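Long-range contact in silicatein alpha (Tethya aurantium, PDB 6ZQ3), which is a papain-family protein of sponge spicules that probably promotes silica formation: residues S30-L41 against N130-I138. Sequence-based numbering, arbitrary orientation.
Sequences SAMGALEGINAL and NVGPVAVAI
Pro-133 turns its ring toward the helix and lays CG over the bare backbone of Gly-37, 4.1 Å from its CA, with no side chain in between. The next residue, Ile-38, and Leu-41 one turn further along meet the ring at CD, Leu-41 more distantly. The CB bond of Ile-38 does not point at the strand, but chi1 -84° with chi2 49° swings CD1 back to 4.4 Å from Pro-133 CD and 3.7 Å from Pro-133 O. Leu-41 brings CD2 to 3.3 Å from Val-131 O and also touches Gly-132, the residue with positive phi where the chain leaves the helix before it. In the other direction Ala-34 CB sits 3.4 Å from Pro-133 O and 4.2 Å from Ala-135 CB. Ala-135 CB in turn points at Ser-30, its methyl 3.3 Å from OG, while that buried hydroxyl is hydrogen-bonded to Met-167 O. Consistent with these small facing residues, the axes of helix 30-41 and strand 134-138 approach to 7.0 Å, nearly antiparallel (164°). The contact joins the long helix 26-43 to the beta domain of the papain fold: strand 134-138 pairs with strand 165-173, Val-168 touches Pro-133, and Met-71 of helix 71-80 packs against both Ser-30 and Ala-135.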
loop_
_atom_site.group_PDB
_atom_site.type_symbol
_atom_site.label_atom_id
_atom_site.label_comp_id
_atom_site.label_asym_id
_atom_site.label_seq_id
_atom_site.Cartn_x
_atom_site.Cartn_y
_atom_site.Cartn_z
ATOM N N SER A 30 -1.090 -1.182 -2.921
ATOM C CA SER A 30 -0.284 -0.592 -1.861
ATOM C C SER A 30 0.054 0.907 -2.095
ATOM O O SER A 30 0.013 1.711 -1.150
ATOM C CB SER A 30 1.012 -1.372 -1.727
ATOM O OG SER A 30 1.896 -0.679 -0.880
ATOM N N ALA A 31 0.391 1.269 -3.339
ATOM C CA ALA A 31 0.723 2.652 -3.672
ATOM C C ALA A 31 -0.463 3.614 -3.574
ATOM O O ALA A 31 -0.317 4.709 -3.007
ATOM C CB ALA A 31 1.339 2.726 -5.055
ATOM N N MET A 32 -1.619 3.186 -4.103
ATOM C CA MET A 32 -2.873 3.953 -4.073
ATOM C C MET A 32 -3.411 4.150 -2.681
ATOM O O MET A 32 -3.963 5.207 -2.369
ATOM C CB MET A 32 -3.938 3.247 -4.912
ATOM C CG MET A 32 -3.636 3.266 -6.400
ATOM S SD MET A 32 -3.476 4.949 -7.082
ATOM C CE MET A 32 -1.743 5.327 -6.799
ATOM N N GLY A 33 -3.255 3.118 -1.858
ATOM C CA GLY A 33 -3.604 3.160 -0.465
ATOM C C GLY A 33 -2.903 4.268 0.295
ATOM O O GLY A 33 -3.569 5.071 0.969
ATOM N N ALA A 34 -1.573 4.338 0.205
ATOM C CA ALA A 34 -0.868 5.473 0.798
ATOM C C ALA A 34 -1.374 6.805 0.230
ATOM O O ALA A 34 -1.704 7.711 0.979
ATOM C CB ALA A 34 0.641 5.342 0.661
ATOM N N LEU A 35 -1.502 6.911 -1.079
ATOM C CA LEU A 35 -1.976 8.174 -1.706
ATOM C C LEU A 35 -3.382 8.594 -1.225
ATOM O O LEU A 35 -3.673 9.789 -1.117
ATOM C CB LEU A 35 -2.060 8.012 -3.223
ATOM C CG LEU A 35 -1.599 9.116 -4.164
ATOM C CD1 LEU A 35 -2.250 8.856 -5.520
ATOM C CD2 LEU A 35 -1.884 10.547 -3.710
ATOM N N GLU A 36 -4.263 7.606 -1.014
ATOM C CA GLU A 36 -5.644 7.866 -0.616
ATOM C C GLU A 36 -5.633 8.489 0.748
ATOM O O GLU A 36 -6.449 9.363 1.053
ATOM C CB GLU A 36 -6.461 6.576 -0.550
ATOM C CG GLU A 36 -6.908 6.048 -1.899
ATOM C CD GLU A 36 -7.426 4.613 -1.855
ATOM O OE1 GLU A 36 -7.309 3.937 -0.807
ATOM O OE2 GLU A 36 -7.965 4.155 -2.887
ATOM N N GLY A 37 -4.702 8.018 1.571
ATOM C CA GLY A 37 -4.581 8.467 2.941
ATOM C C GLY A 37 -4.115 9.883 3.000
ATOM O O GLY A 37 -4.811 10.750 3.494
ATOM N N ILE A 38 -2.938 10.108 2.448
ATOM C CA ILE A 38 -2.342 11.441 2.344
ATOM C C ILE A 38 -3.330 12.491 1.809
ATOM O O ILE A 38 -3.400 13.612 2.292
ATOM C CB ILE A 38 -1.123 11.386 1.411
ATOM C CG1 ILE A 38 0.163 10.939 2.151
ATOM C CG2 ILE A 38 -0.858 12.753 0.833
ATOM C CD1 ILE A 38 0.075 9.691 3.020
ATOM N N ASN A 39 -4.068 12.105 0.783
ATOM C CA ASN A 39 -5.029 12.959 0.151
ATOM C C ASN A 39 -6.226 13.234 1.052
ATOM O O ASN A 39 -6.691 14.347 1.140
ATOM C CB ASN A 39 -5.501 12.301 -1.149
ATOM C CG ASN A 39 -6.553 13.120 -1.852
ATOM O OD1 ASN A 39 -6.253 14.185 -2.402
ATOM N ND2 ASN A 39 -7.802 12.658 -1.803
ATOM N N ALA A 40 -6.723 12.195 1.706
ATOM C CA ALA A 40 -7.854 12.294 2.585
ATOM C C ALA A 40 -7.580 13.175 3.821
ATOM O O ALA A 40 -8.441 13.923 4.268
ATOM C CB ALA A 40 -8.252 10.899 3.016
ATOM N N LEU A 41 -6.387 13.032 4.372
ATOM C CA LEU A 41 -5.857 13.875 5.441
ATOM C C LEU A 41 -5.743 15.347 5.066
ATOM O O LEU A 41 -6.175 16.208 5.817
ATOM C CB LEU A 41 -4.438 13.391 5.798
ATOM C CG LEU A 41 -4.158 12.546 7.019
ATOM C CD1 LEU A 41 -5.383 11.813 7.497
ATOM C CD2 LEU A 41 -3.000 11.612 6.698
ATOM N N ASN A 130 3.191 10.583 12.172
ATOM C CA ASN A 130 3.235 12.012 11.865
ATOM C C ASN A 130 2.803 12.406 10.447
ATOM O O ASN A 130 2.437 13.557 10.210
ATOM C CB ASN A 130 4.650 12.544 12.149
ATOM N N VAL A 131 2.838 11.469 9.501
ATOM C CA VAL A 131 2.493 11.791 8.100
ATOM C C VAL A 131 1.215 11.071 7.624
ATOM O O VAL A 131 0.281 11.708 7.102
ATOM C CB VAL A 131 3.660 11.472 7.139
ATOM C CG1 VAL A 131 3.374 12.062 5.776
ATOM C CG2 VAL A 131 4.998 11.999 7.678
ATOM N N GLY A 132 1.167 9.751 7.809
ATOM C CA GLY A 132 0.062 8.975 7.272
ATOM C C GLY A 132 0.403 7.538 6.907
ATOM O O GLY A 132 1.502 7.030 7.216
ATOM N N PRO A 133 -0.562 6.859 6.262
ATOM C CA PRO A 133 -0.375 5.480 5.831
ATOM C C PRO A 133 0.810 5.355 4.883
ATOM O O PRO A 133 0.946 6.171 3.967
ATOM C CB PRO A 133 -1.682 5.163 5.107
ATOM C CG PRO A 133 -2.692 6.087 5.709
ATOM C CD PRO A 133 -1.947 7.327 6.064
ATOM N N VAL A 134 1.651 4.347 5.117
ATOM C CA VAL A 134 2.908 4.148 4.407
ATOM C C VAL A 134 2.874 2.845 3.627
ATOM O O VAL A 134 2.506 1.799 4.151
ATOM C CB VAL A 134 4.080 4.124 5.396
ATOM C CG1 VAL A 134 5.424 3.891 4.703
ATOM C CG2 VAL A 134 4.117 5.438 6.147
ATOM N N ALA A 135 3.276 2.913 2.370
ATOM C CA ALA A 135 3.320 1.762 1.533
ATOM C C ALA A 135 4.582 1.004 1.898
ATOM O O ALA A 135 5.654 1.592 2.034
ATOM C CB ALA A 135 3.326 2.176 0.079
ATOM N N VAL A 136 4.419 -0.298 2.128
ATOM C CA VAL A 136 5.531 -1.218 2.372
ATOM C C VAL A 136 5.462 -2.467 1.479
ATOM O O VAL A 136 4.445 -2.747 0.849
ATOM C CB VAL A 136 5.555 -1.688 3.835
ATOM C CG1 VAL A 136 5.620 -0.506 4.798
ATOM C CG2 VAL A 136 4.357 -2.598 4.129
ATOM N N ALA A 137 6.564 -3.203 1.437
ATOM C CA ALA A 137 6.603 -4.547 0.867
ATOM C C ALA A 137 7.259 -5.529 1.838
ATOM O O ALA A 137 8.192 -5.190 2.578
ATOM C CB ALA A 137 7.359 -4.558 -0.438
ATOM N N ILE A 138 6.779 -6.765 1.803
ATOM C CA ILE A 138 7.257 -7.794 2.716
ATOM C C ILE A 138 7.551 -9.076 1.983
ATOM O O ILE A 138 7.264 -9.221 0.779
ATOM C CB ILE A 138 6.232 -8.099 3.810
ATOM C CG1 ILE A 138 4.942 -8.628 3.191
ATOM C CG2 ILE A 138 5.955 -6.855 4.644
ATOM C CD1 ILE A 138 3.939 -9.046 4.234
#